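Local coordinates for uncharacterized protein (PDB 3L7Y) that binds a magnesium ion and is probably a phosphatase of the haloacid dehalogenase-like hydrolase family, its natural substrate unknown, at residues I72-A77 with D294-Y299; A104-K109 with G230-Q235; V138-G143 with P163-L168; L187-K190 with Q196-K199. All coordinates share one frame; numbering follows the deposited sequence.

Interaction 1. Residues I72-A77 with D294-Y299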
loop_
_atom_site.group_PDB
_atom_site.type_symbol
_atom_site.label_atom_id
_atom_site.label_comp_id
_atom_site.label_asym_id
_atom_site.label_seq_id
_atom_site.Cartn_x
_atom_site.Cartn_y
_atom_site.Cartn_z
ATOM N N ILE A 72 1.773 -19.803 -10.590
ATOM C CA ILE A 72 0.843 -18.820 -10.110
ATOM C C ILE A 72 1.629 -17.657 -9.491
ATOM O O ILE A 72 2.410 -17.868 -8.630
ATOM C CB ILE A 72 -0.133 -19.413 -9.120
ATOM C CG1 ILE A 72 -1.062 -20.384 -9.814
ATOM C CG2 ILE A 72 -0.914 -18.339 -8.446
ATOM C CD1 ILE A 72 -1.801 -21.184 -8.890
ATOM N N ARG A 73 1.401 -16.450 -9.972
ATOM C CA ARG A 73 2.192 -15.313 -9.510
ATOM C C ARG A 73 1.710 -14.762 -8.168
ATOM O O ARG A 73 0.512 -14.713 -7.907
ATOM C CB ARG A 73 2.175 -14.201 -10.559
ATOM C CG ARG A 73 3.431 -14.118 -11.409
ATOM C CD ARG A 73 3.303 -14.853 -12.725
ATOM N NE ARG A 73 4.083 -14.192 -13.774
ATOM C CZ ARG A 73 4.169 -14.626 -15.028
ATOM N NH1 ARG A 73 3.529 -15.728 -15.398
ATOM N NH2 ARG A 73 4.896 -13.956 -15.914
ATOM N N PHE A 74 2.647 -14.363 -7.311
ATOM C CA PHE A 74 2.279 -13.823 -6.007
ATOM C C PHE A 74 2.744 -12.382 -5.865
ATOM O O PHE A 74 3.928 -12.081 -6.031
ATOM C CB PHE A 74 2.814 -14.685 -4.851
ATOM C CG PHE A 74 2.280 -14.278 -3.498
ATOM C CD1 PHE A 74 1.093 -14.811 -3.010
ATOM C CD2 PHE A 74 2.956 -13.337 -2.723
ATOM C CE1 PHE A 74 0.601 -14.419 -1.769
ATOM C CE2 PHE A 74 2.469 -12.944 -1.478
ATOM C CZ PHE A 74 1.288 -13.481 -1.004
ATOM N N VAL A 75 1.795 -11.506 -5.560
ATOM C CA VAL A 75 2.036 -10.066 -5.533
ATOM C C VAL A 75 1.737 -9.479 -4.157
ATOM O O VAL A 75 0.642 -9.637 -3.625
ATOM C CB VAL A 75 1.163 -9.350 -6.595
ATOM C CG1 VAL A 75 1.357 -7.844 -6.542
ATOM C CG2 VAL A 75 1.449 -9.900 -7.999
ATOM N N VAL A 76 2.726 -8.812 -3.577
ATOM C CA VAL A 76 2.536 -8.060 -2.355
ATOM C C VAL A 76 2.139 -6.622 -2.735
ATOM O O VAL A 76 2.888 -5.946 -3.425
ATOM C CB VAL A 76 3.841 -8.074 -1.530
ATOM C CG1 VAL A 76 3.736 -7.188 -0.311
ATOM C CG2 VAL A 76 4.194 -9.504 -1.136
ATOM N N ALA A 77 0.949 -6.176 -2.323
ATOM C CA ALA A 77 0.429 -4.866 -2.736
ATOM C C ALA A 77 0.110 -3.980 -1.533
ATOM O O ALA A 77 -0.895 -4.184 -0.855
ATOM C CB ALA A 77 -0.808 -5.031 -3.627
ATOM N N ASP A 294 -5.433 -19.278 4.346
ATOM C CA ASP A 294 -6.547 -20.223 4.436
ATOM C C ASP A 294 -7.247 -20.323 3.088
ATOM O O ASP A 294 -7.501 -21.423 2.584
ATOM C CB ASP A 294 -7.522 -19.790 5.525
ATOM C CG ASP A 294 -8.808 -20.587 5.506
ATOM O OD1 ASP A 294 -9.887 -19.954 5.493
ATOM O OD2 ASP A 294 -8.740 -21.840 5.489
ATOM N N VAL A 295 -7.560 -19.175 2.507
ATOM C CA VAL A 295 -8.222 -19.123 1.209
ATOM C C VAL A 295 -7.322 -19.713 0.137
ATOM O O VAL A 295 -7.786 -20.447 -0.721
ATOM C CB VAL A 295 -8.610 -17.677 0.831
ATOM C CG1 VAL A 295 -9.041 -17.590 -0.634
ATOM C CG2 VAL A 295 -9.707 -17.174 1.755
ATOM N N ILE A 296 -6.027 -19.415 0.202
ATOM C CA ILE A 296 -5.098 -19.929 -0.794
ATOM C C ILE A 296 -4.952 -21.448 -0.721
ATOM O O ILE A 296 -4.965 -22.106 -1.757
ATOM C CB ILE A 296 -3.696 -19.279 -0.703
ATOM C CG1 ILE A 296 -3.784 -17.759 -0.879
ATOM C CG2 ILE A 296 -2.777 -19.881 -1.755
ATOM C CD1 ILE A 296 -2.440 -17.036 -0.568
ATOM N N ASP A 297 -4.795 -22.001 0.489
ATOM C CA ASP A 297 -4.766 -23.450 0.667
ATOM C C ASP A 297 -6.071 -24.104 0.218
ATOM O O ASP A 297 -6.070 -25.227 -0.282
ATOM C CB ASP A 297 -4.456 -23.838 2.117
ATOM C CG ASP A 297 -2.981 -24.102 2.349
ATOM O OD1 ASP A 297 -2.244 -24.328 1.360
ATOM O OD2 ASP A 297 -2.555 -24.098 3.524
ATOM N N ASN A 298 -7.182 -23.402 0.418
ATOM C CA ASN A 298 -8.477 -23.867 -0.055
ATOM C C ASN A 298 -8.480 -23.937 -1.577
ATOM O O ASN A 298 -8.933 -24.923 -2.160
ATOM C CB ASN A 298 -9.592 -22.923 0.423
ATOM C CG ASN A 298 -10.975 -23.499 0.223
ATOM O OD1 ASN A 298 -11.874 -22.827 -0.284
ATOM N ND2 ASN A 298 -11.152 -24.747 0.617
ATOM N N TYR A 299 -7.979 -22.886 -2.224
ATOM C CA TYR A 299 -7.944 -22.871 -3.682
ATOM C C TYR A 299 -7.049 -23.982 -4.206
ATOM O O TYR A 299 -7.444 -24.728 -5.105
ATOM C CB TYR A 299 -7.486 -21.525 -4.264
ATOM C CG TYR A 299 -7.263 -21.623 -5.760
ATOM C CD1 TYR A 299 -8.338 -21.604 -6.648
ATOM C CD2 TYR A 299 -5.987 -21.787 -6.284
ATOM C CE1 TYR A 299 -8.146 -21.720 -8.021
ATOM C CE2 TYR A 299 -5.780 -21.903 -7.655
ATOM C CZ TYR A 299 -6.864 -21.870 -8.520
ATOM O OH TYR A 299 -6.662 -21.993 -9.879
#
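Two aromatic rings, F74 and Y299, are each met at an edge by a methyl of an isoleucine, and neither receives that methyl on a face. CD1 of I296 lies near the plane of the F74 ring, 4.2 Å from CE1, while CD1 of I72 does the same for Y299, 4.2 Å from CE2. The setting is the Rossmann-like α/β core of the haloacid dehalogenase fold, where helix 291-301, close to the C-terminus, packs against the beginning of the central strand 73-77. The exchange is symmetrical: each segment gives one aliphatic and one aromatic residue. F74 and I296 cross at about a right angle; with CG of F74 anti to its own backbone N (chi1 -171°), the ring comes nearer the helix than its CB direction alone would bring it. I72 and I296 also touch helix 57-69, through L67 and I63 respectively, and the F74 ring meets F60 edge-to-face, so this helix shares the apolar layer. Isoleucine suits such places because its extended CG1-CD1 branch carries a methyl to the ring edge. Tyrosine fits the partly exposed end of the contact, since its ring packs against I72 CD1 while its OH hydrogen-bonds to N of V37.

Interaction 2. Residues A104-K109 with G230-Q235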
loop_
_atom_site.group_PDB
_atom_site.type_symbol
_atom_site.label_atom_id
_atom_site.label_comp_id
_atom_site.label_asym_id
_atom_site.label_seq_id
_atom_site.Cartn_x
_atom_site.Cartn_y
_atom_site.Cartn_z
ATOM N N ALA A 104 2.892 3.410 -7.220
ATOM C CA ALA A 104 3.897 4.140 -7.992
ATOM C C ALA A 104 5.217 3.385 -8.108
ATOM O O ALA A 104 6.023 3.679 -8.997
ATOM C CB ALA A 104 4.144 5.528 -7.381
ATOM N N ASN A 105 5.453 2.425 -7.214
ATOM C CA ASN A 105 6.700 1.652 -7.279
ATOM C C ASN A 105 6.431 0.172 -7.355
ATOM O O ASN A 105 5.835 -0.402 -6.438
ATOM C CB ASN A 105 7.605 1.970 -6.086
ATOM C CG ASN A 105 9.049 1.522 -6.290
ATOM O OD1 ASN A 105 9.761 1.251 -5.317
ATOM N ND2 ASN A 105 9.492 1.444 -7.542
ATOM N N ILE A 106 6.857 -0.442 -8.456
ATOM C CA ILE A 106 6.683 -1.881 -8.657
ATOM C C ILE A 106 8.014 -2.567 -8.928
ATOM O O ILE A 106 8.776 -2.162 -9.819
ATOM C CB ILE A 106 5.699 -2.200 -9.802
ATOM C CG1 ILE A 106 4.369 -1.465 -9.594
ATOM C CG2 ILE A 106 5.451 -3.698 -9.884
ATOM C CD1 ILE A 106 3.361 -1.697 -10.705
ATOM N N ILE A 107 8.292 -3.601 -8.136
ATOM C CA ILE A 107 9.475 -4.434 -8.301
ATOM C C ILE A 107 9.047 -5.882 -8.535
ATOM O O ILE A 107 8.093 -6.355 -7.920
ATOM C CB ILE A 107 10.382 -4.367 -7.051
ATOM C CG1 ILE A 107 11.242 -3.091 -7.064
ATOM C CG2 ILE A 107 11.319 -5.565 -6.996
ATOM C CD1 ILE A 107 10.476 -1.801 -6.899
ATOM N N SER A 108 9.712 -6.572 -9.454
ATOM C CA SER A 108 9.472 -8.009 -9.644
ATOM C C SER A 108 10.797 -8.719 -9.877
ATOM O O SER A 108 11.678 -8.194 -10.548
ATOM C CB SER A 108 8.515 -8.270 -10.804
ATOM O OG SER A 108 8.251 -9.661 -10.931
ATOM N N LYS A 109 10.948 -9.901 -9.299
ATOM C CA LYS A 109 12.198 -10.637 -9.419
ATOM C C LYS A 109 13.395 -9.772 -8.990
ATOM O O LYS A 109 14.469 -9.836 -9.577
ATOM C CB LYS A 109 12.373 -11.146 -10.851
ATOM C CG LYS A 109 11.205 -12.015 -11.341
ATOM C CD LYS A 109 10.996 -13.220 -10.431
ATOM C CE LYS A 109 9.674 -13.924 -10.705
ATOM N NZ LYS A 109 9.620 -14.552 -12.057
ATOM N N GLY A 230 -5.217 -0.921 -7.757
ATOM C CA GLY A 230 -5.965 -1.409 -8.902
ATOM C C GLY A 230 -5.196 -1.145 -10.185
ATOM O O GLY A 230 -5.059 -2.022 -11.032
ATOM N N TRP A 231 -4.721 0.085 -10.362
ATOM C CA TRP A 231 -3.857 0.451 -11.480
ATOM C C TRP A 231 -2.591 -0.429 -11.530
ATOM O O TRP A 231 -2.214 -0.885 -12.544
ATOM C CB TRP A 231 -3.493 1.935 -11.452
ATOM C CG TRP A 231 -2.568 2.346 -12.521
ATOM C CD1 TRP A 231 -2.883 2.814 -13.748
ATOM C CD2 TRP A 231 -1.162 2.293 -12.481
ATOM N NE1 TRP A 231 -1.773 3.068 -14.459
ATOM C CE2 TRP A 231 -0.693 2.749 -13.704
ATOM C CE3 TRP A 231 -0.244 1.915 -11.526
ATOM C CZ2 TRP A 231 0.655 2.815 -13.991
ATOM C CZ3 TRP A 231 1.057 2.000 -11.811
ATOM C CH2 TRP A 231 1.499 2.459 -13.021
ATOM N N ALA A 232 -1.993 -0.658 -10.399
ATOM C CA ALA A 232 -0.794 -1.458 -10.331
ATOM C C ALA A 232 -1.072 -2.873 -10.854
ATOM O O ALA A 232 -0.431 -3.308 -11.744
ATOM C CB ALA A 232 -0.258 -1.486 -8.998
ATOM N N LEU A 233 -2.078 -3.533 -10.325
ATOM C CA LEU A 233 -2.468 -4.853 -10.788
ATOM C C LEU A 233 -2.859 -4.880 -12.261
ATOM O O LEU A 233 -2.531 -5.742 -12.956
ATOM C CB LEU A 233 -3.546 -5.426 -9.907
ATOM C CG LEU A 233 -3.018 -6.290 -8.776
ATOM C CD1 LEU A 233 -2.095 -7.405 -9.260
ATOM C CD2 LEU A 233 -2.328 -5.575 -7.736
ATOM N N GLN A 234 -3.534 -3.874 -12.725
ATOM C CA GLN A 234 -3.834 -3.791 -14.155
ATOM C C GLN A 234 -2.539 -3.831 -14.965
ATOM O O GLN A 234 -2.409 -4.583 -15.931
ATOM C CB GLN A 234 -4.635 -2.519 -14.471
ATOM C CG GLN A 234 -6.036 -2.531 -13.895
ATOM C CD GLN A 234 -6.845 -1.305 -14.274
ATOM O OE1 GLN A 234 -8.055 -1.392 -14.486
ATOM N NE2 GLN A 234 -6.182 -0.157 -14.367
ATOM N N GLN A 235 -1.562 -3.032 -14.555
ATOM C CA GLN A 235 -0.287 -3.021 -15.248
ATOM C C GLN A 235 0.355 -4.409 -15.280
ATOM O O GLN A 235 0.953 -4.814 -16.278
ATOM C CB GLN A 235 0.648 -2.027 -14.573
ATOM C CG GLN A 235 0.168 -0.591 -14.693
ATOM C CD GLN A 235 0.095 -0.145 -16.133
ATOM O OE1 GLN A 235 -0.923 0.390 -16.584
ATOM N NE2 GLN A 235 1.167 -0.388 -16.876
#
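Apolar packing joins I106 to A232 and W231, and a single methyl, CD1 of the isoleucine, does the touching on the strand side. The contact belongs to the α/β core of this haloacid dehalogenase-like fold, in which helix 229-239 lies over the mixed sheet containing strand 105-108. The closer partner is the small one: CD1 of I106 sits 4.0 Å from CB of A232 and 4.2 Å from its CA. Alanine suits the spot because its short side chain lets a long branch from the sheet come right down to the helix backbone. The aromatic contact is looser, with CD1 of I106 meeting CZ3 of W231 obliquely at 4.5 Å. Placing CG1 opposite the carbonyl carbon (chi1 -53°) and extending the branch (chi2 178°) carries the isoleucine methyl to the helix. Neighbouring strands add to the apolar layer: I114 of strand 111-115 touches both I106 and W231, and V99 of strand 97-100 meets A232. Within the helix, one turn along, Q235 spends the aliphatic part of its side chain on the tryptophan, a use that suits glutamine at a partly exposed site: its CG stands 3.5 Å above the W231 ring plane, offset toward the rim.

Interaction 3. Residues V138-G143 with P163-L168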
loop_
_atom_site.group_PDB
_atom_site.type_symbol
_atom_site.label_atom_id
_atom_site.label_comp_id
_atom_site.label_asym_id
_atom_site.label_seq_id
_atom_site.Cartn_x
_atom_site.Cartn_y
_atom_site.Cartn_z
ATOM N N VAL A 138 0.327 15.820 10.539
ATOM C CA VAL A 138 1.754 15.542 10.483
ATOM C C VAL A 138 2.114 15.063 9.084
ATOM O O VAL A 138 1.511 14.113 8.551
ATOM C CB VAL A 138 2.179 14.484 11.523
ATOM C CG1 VAL A 138 3.660 14.182 11.384
ATOM C CG2 VAL A 138 1.883 14.988 12.931
ATOM N N ILE A 139 3.105 15.715 8.490
ATOM C CA ILE A 139 3.475 15.438 7.115
ATOM C C ILE A 139 4.754 14.619 7.019
ATOM O O ILE A 139 5.812 15.038 7.487
ATOM C CB ILE A 139 3.685 16.749 6.322
ATOM C CG1 ILE A 139 2.386 17.576 6.280
ATOM C CG2 ILE A 139 4.198 16.439 4.921
ATOM C CD1 ILE A 139 2.595 19.064 5.862
ATOM N N ALA A 140 4.664 13.462 6.383
ATOM C CA ALA A 140 5.854 12.665 6.118
ATOM C C ALA A 140 6.046 12.439 4.619
ATOM O O ALA A 140 5.095 12.141 3.892
ATOM C CB ALA A 140 5.794 11.350 6.865
ATOM N N LEU A 141 7.282 12.614 4.159
ATOM C CA LEU A 141 7.619 12.398 2.757
ATOM C C LEU A 141 8.264 11.026 2.593
ATOM O O LEU A 141 9.176 10.662 3.345
ATOM C CB LEU A 141 8.569 13.485 2.275
ATOM C CG LEU A 141 8.211 14.887 2.736
ATOM C CD1 LEU A 141 9.306 15.888 2.366
ATOM C CD2 LEU A 141 6.878 15.284 2.127
ATOM N N SER A 142 7.785 10.259 1.622
ATOM C CA SER A 142 8.295 8.916 1.405
ATOM C C SER A 142 9.184 8.897 0.162
ATOM O O SER A 142 8.685 8.898 -0.966
ATOM C CB SER A 142 7.138 7.904 1.299
ATOM O OG SER A 142 7.614 6.573 1.184
ATOM N N GLY A 143 10.502 8.903 0.382
ATOM C CA GLY A 143 11.472 9.017 -0.695
ATOM C C GLY A 143 11.992 7.670 -1.155
ATOM O O GLY A 143 11.594 6.620 -0.649
ATOM N N PRO A 163 8.191 3.180 11.528
ATOM C CA PRO A 163 8.087 1.780 11.212
ATOM C C PRO A 163 7.741 1.638 9.774
ATOM O O PRO A 163 7.985 0.623 9.185
ATOM C CB PRO A 163 6.930 1.333 12.085
ATOM C CG PRO A 163 6.923 2.210 13.165
ATOM C CD PRO A 163 7.451 3.507 12.746
ATOM N N PHE A 164 7.161 2.680 9.218
ATOM C CA PHE A 164 6.735 2.681 7.857
ATOM C C PHE A 164 7.836 3.209 6.967
ATOM O O PHE A 164 7.562 3.589 5.880
ATOM C CB PHE A 164 5.505 3.580 7.706
ATOM C CG PHE A 164 4.550 3.506 8.868
ATOM C CD1 PHE A 164 4.654 2.510 9.782
ATOM C CD2 PHE A 164 3.578 4.444 9.039
ATOM C CE1 PHE A 164 3.798 2.435 10.829
ATOM C CE2 PHE A 164 2.746 4.390 10.104
ATOM C CZ PHE A 164 2.854 3.387 10.993
ATOM N N PHE A 165 9.074 3.258 7.452
ATOM C CA PHE A 165 10.194 3.838 6.723
ATOM C C PHE A 165 11.516 3.167 7.070
ATOM O O PHE A 165 11.780 2.866 8.235
ATOM C CB PHE A 165 10.302 5.333 7.023
ATOM C CG PHE A 165 9.088 6.113 6.629
ATOM C CD1 PHE A 165 8.845 6.409 5.298
ATOM C CD2 PHE A 165 8.185 6.546 7.588
ATOM C CE1 PHE A 165 7.725 7.125 4.928
ATOM C CE2 PHE A 165 7.066 7.261 7.229
ATOM C CZ PHE A 165 6.834 7.553 5.897
ATOM N N PRO A 166 12.371 2.965 6.059
ATOM C CA PRO A 166 13.650 2.303 6.308
ATOM C C PRO A 166 14.401 3.179 7.265
ATOM O O PRO A 166 14.838 2.769 8.340
ATOM C CB PRO A 166 14.358 2.376 4.946
ATOM C CG PRO A 166 13.315 2.816 3.956
ATOM C CD PRO A 166 12.332 3.613 4.738
ATOM N N VAL A 167 14.522 4.426 6.836
ATOM C CA VAL A 167 15.280 5.426 7.540
ATOM C C VAL A 167 14.400 6.659 7.626
ATOM O O VAL A 167 13.649 6.956 6.699
ATOM C CB VAL A 167 16.560 5.751 6.759
ATOM C CG1 VAL A 167 17.448 6.672 7.557
ATOM C CG2 VAL A 167 17.281 4.458 6.390
ATOM N N LEU A 168 14.488 7.371 8.741
ATOM C CA LEU A 168 13.642 8.528 8.963
ATOM C C LEU A 168 14.488 9.729 9.388
ATOM O O LEU A 168 15.123 9.711 10.442
ATOM C CB LEU A 168 12.600 8.192 10.021
ATOM C CG LEU A 168 11.460 9.173 10.262
ATOM C CD1 LEU A 168 10.303 8.464 10.953
ATOM C CD2 LEU A 168 11.954 10.341 11.090
#
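OG of S142 is the polar atom at this contact: it touches the F165 ring but finds its polar partners elsewhere, in a hydrogen bond with OE1 of E101 and a weak one with NZ of K184. Against the ring it is a packing neighbour, 3.8 Å from CE1 of F165. Its own CB is equally close to CE1, at 3.8 Å, and lies at the edge of the ring, in its plane. Serine suits this buried strand position because it offers a compact methylene to the aromatic edge and still carries a hydroxyl for the polar groups nearby. Two residues earlier, A140 turns its methyl toward the loop, and CB approaches CZ of F165 obliquely at 4.1 Å; a side chain this small leaves the phenyl group room to lie close to the strand. Between them L141 directs its side chain away and meets the ring through its backbone, O being 4.1 Å from CE1 of F165. With CG anti to its carbonyl carbon (chi1 -61°), F165 directs its ring at strand 138-143. The ring packs the loop between helix 155-161 and strand 168-171 against the sheet of the α/β cap domain, consistent with Cof-type haloacid dehalogenase-like hydrolases.

Interaction 4. Residues L187-K190 with Q196-K199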
loop_
_atom_site.group_PDB
_atom_site.type_symbol
_atom_site.label_atom_id
_atom_site.label_comp_id
_atom_site.label_asym_id
_atom_site.label_seq_id
_atom_site.Cartn_x
_atom_site.Cartn_y
_atom_site.Cartn_z
ATOM N N LEU A 187 -0.033 11.745 5.493
ATOM C CA LEU A 187 -0.509 12.609 6.550
ATOM C C LEU A 187 -0.991 11.760 7.710
ATOM O O LEU A 187 -1.734 10.796 7.515
ATOM C CB LEU A 187 -1.646 13.498 6.061
ATOM C CG LEU A 187 -1.399 14.407 4.856
ATOM C CD1 LEU A 187 -2.543 15.386 4.726
ATOM C CD2 LEU A 187 -0.074 15.140 5.013
ATOM N N GLN A 188 -0.574 12.117 8.919
ATOM C CA GLN A 188 -1.175 11.511 10.098
ATOM C C GLN A 188 -2.186 12.491 10.650
ATOM O O GLN A 188 -1.854 13.646 10.955
ATOM C CB GLN A 188 -0.132 11.151 11.159
ATOM C CG GLN A 188 -0.710 10.278 12.273
ATOM C CD GLN A 188 0.112 10.346 13.538
ATOM O OE1 GLN A 188 0.382 11.426 14.056
ATOM N NE2 GLN A 188 0.515 9.191 14.045
ATOM N N VAL A 189 -3.427 12.031 10.757
ATOM C CA VAL A 189 -4.547 12.910 11.033
ATOM C C VAL A 189 -5.521 12.173 11.927
ATOM O O VAL A 189 -5.453 10.951 12.040
ATOM C CB VAL A 189 -5.276 13.267 9.732
ATOM C CG1 VAL A 189 -4.319 13.924 8.748
ATOM C CG2 VAL A 189 -5.872 12.026 9.111
ATOM N N LYS A 190 -6.410 12.916 12.575
ATOM C CA LYS A 190 -7.511 12.301 13.301
ATOM C C LYS A 190 -8.404 11.585 12.293
ATOM O O LYS A 190 -8.784 12.167 11.275
ATOM C CB LYS A 190 -8.308 13.364 14.062
ATOM C CG LYS A 190 -7.769 13.665 15.448
ATOM C CD LYS A 190 -8.530 14.804 16.116
ATOM N N GLN A 196 -12.653 14.940 5.338
ATOM C CA GLN A 196 -12.610 16.371 5.071
ATOM C C GLN A 196 -11.306 16.801 4.419
ATOM O O GLN A 196 -11.292 17.644 3.518
ATOM C CB GLN A 196 -12.793 17.171 6.358
ATOM C CG GLN A 196 -12.612 18.662 6.117
ATOM C CD GLN A 196 -12.615 19.507 7.382
ATOM O OE1 GLN A 196 -12.353 20.718 7.331
ATOM N NE2 GLN A 196 -12.911 18.883 8.517
ATOM N N ILE A 197 -10.202 16.242 4.899
ATOM C CA ILE A 197 -8.883 16.676 4.436
ATOM C C ILE A 197 -8.611 16.102 3.061
ATOM O O ILE A 197 -7.961 16.733 2.219
ATOM C CB ILE A 197 -7.784 16.219 5.406
ATOM C CG1 ILE A 197 -7.912 16.964 6.733
ATOM C CG2 ILE A 197 -6.390 16.404 4.787
ATOM C CD1 ILE A 197 -7.085 16.344 7.839
ATOM N N MET A 198 -9.088 14.877 2.845
ATOM C CA MET A 198 -8.997 14.269 1.534
ATOM C C MET A 198 -9.784 15.060 0.491
ATOM O O MET A 198 -9.309 15.249 -0.630
ATOM C CB MET A 198 -9.422 12.802 1.567
ATOM C CG MET A 198 -8.327 11.901 2.112
ATOM S SD MET A 198 -8.569 10.149 1.797
ATOM C CE MET A 198 -9.738 9.761 3.109
ATOM N N LYS A 199 -10.973 15.525 0.855
ATOM C CA LYS A 199 -11.756 16.349 -0.066
ATOM C C LYS A 199 -11.063 17.685 -0.346
ATOM O O LYS A 199 -11.053 18.159 -1.484
ATOM C CB LYS A 199 -13.168 16.604 0.454
ATOM C CG LYS A 199 -13.925 17.616 -0.409
ATOM C CD LYS A 199 -15.431 17.504 -0.246
ATOM C CE LYS A 199 -16.157 17.918 -1.535
ATOM N NZ LYS A 199 -15.898 19.340 -1.912
#
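I197 meets two side chains at once, using a different branch for each. Its CD1 reaches V189 tip to tip, 3.8 Å from CG1 and 4.0 Å from CB of the valine. Its CG2 takes the other partner, 4.0 Å from CD1 of L187, and these two side chains cross obliquely. The fork is the branching at CB, which chi1 of -68° aims: CG1 lies anti to the carbonyl carbon, CG2 to the backbone N, and the two branches reach V189, just beyond strand 182-188, and L187 within it. The β-branched isoleucine suits a place between two partners, L187 has the length to meet CG2, and the shorter V189 suits the closer approach of CD1.

Beyond these three residues, I220 of strand 219-224 touches both V189 and I197, while I222 of that strand and I139 of strand 138-143 flank L187. Backbone hydrogen bonds join L187 to I220 and V189 to G218, tying this part of the chain to strand 219-224 and the residue before it. The connection is short, and the contact folds the helix back onto the sheet the chain has just left. With three buried aliphatic side chains, it probably rests on close fit and exclusion of water.

Interactions 1 and 2 pack helices on the eight-stranded sheet of the core, their centres 17 Å apart without touching. Interactions 3 and 4 belong to the other sheet, on neighbouring strands 138-143 and 182-188, and do touch: V138 O is 2.9 Å from Q188 N, a probable hydrogen bond, and I139 CG1 packs 3.7 Å from L187 CD2. Interactions 3 and 4 are nested in the chain loops closed by interactions 1 and 2. Magnesium is held by D43, D45 and D252. F74 of interaction 1 lies about 10 Å from D43, A232 of interaction 2 about 12 Å from it, and F165 of interaction 3 about 11 Å from D45, side chain to side chain; interaction 4 lies away from the metal site.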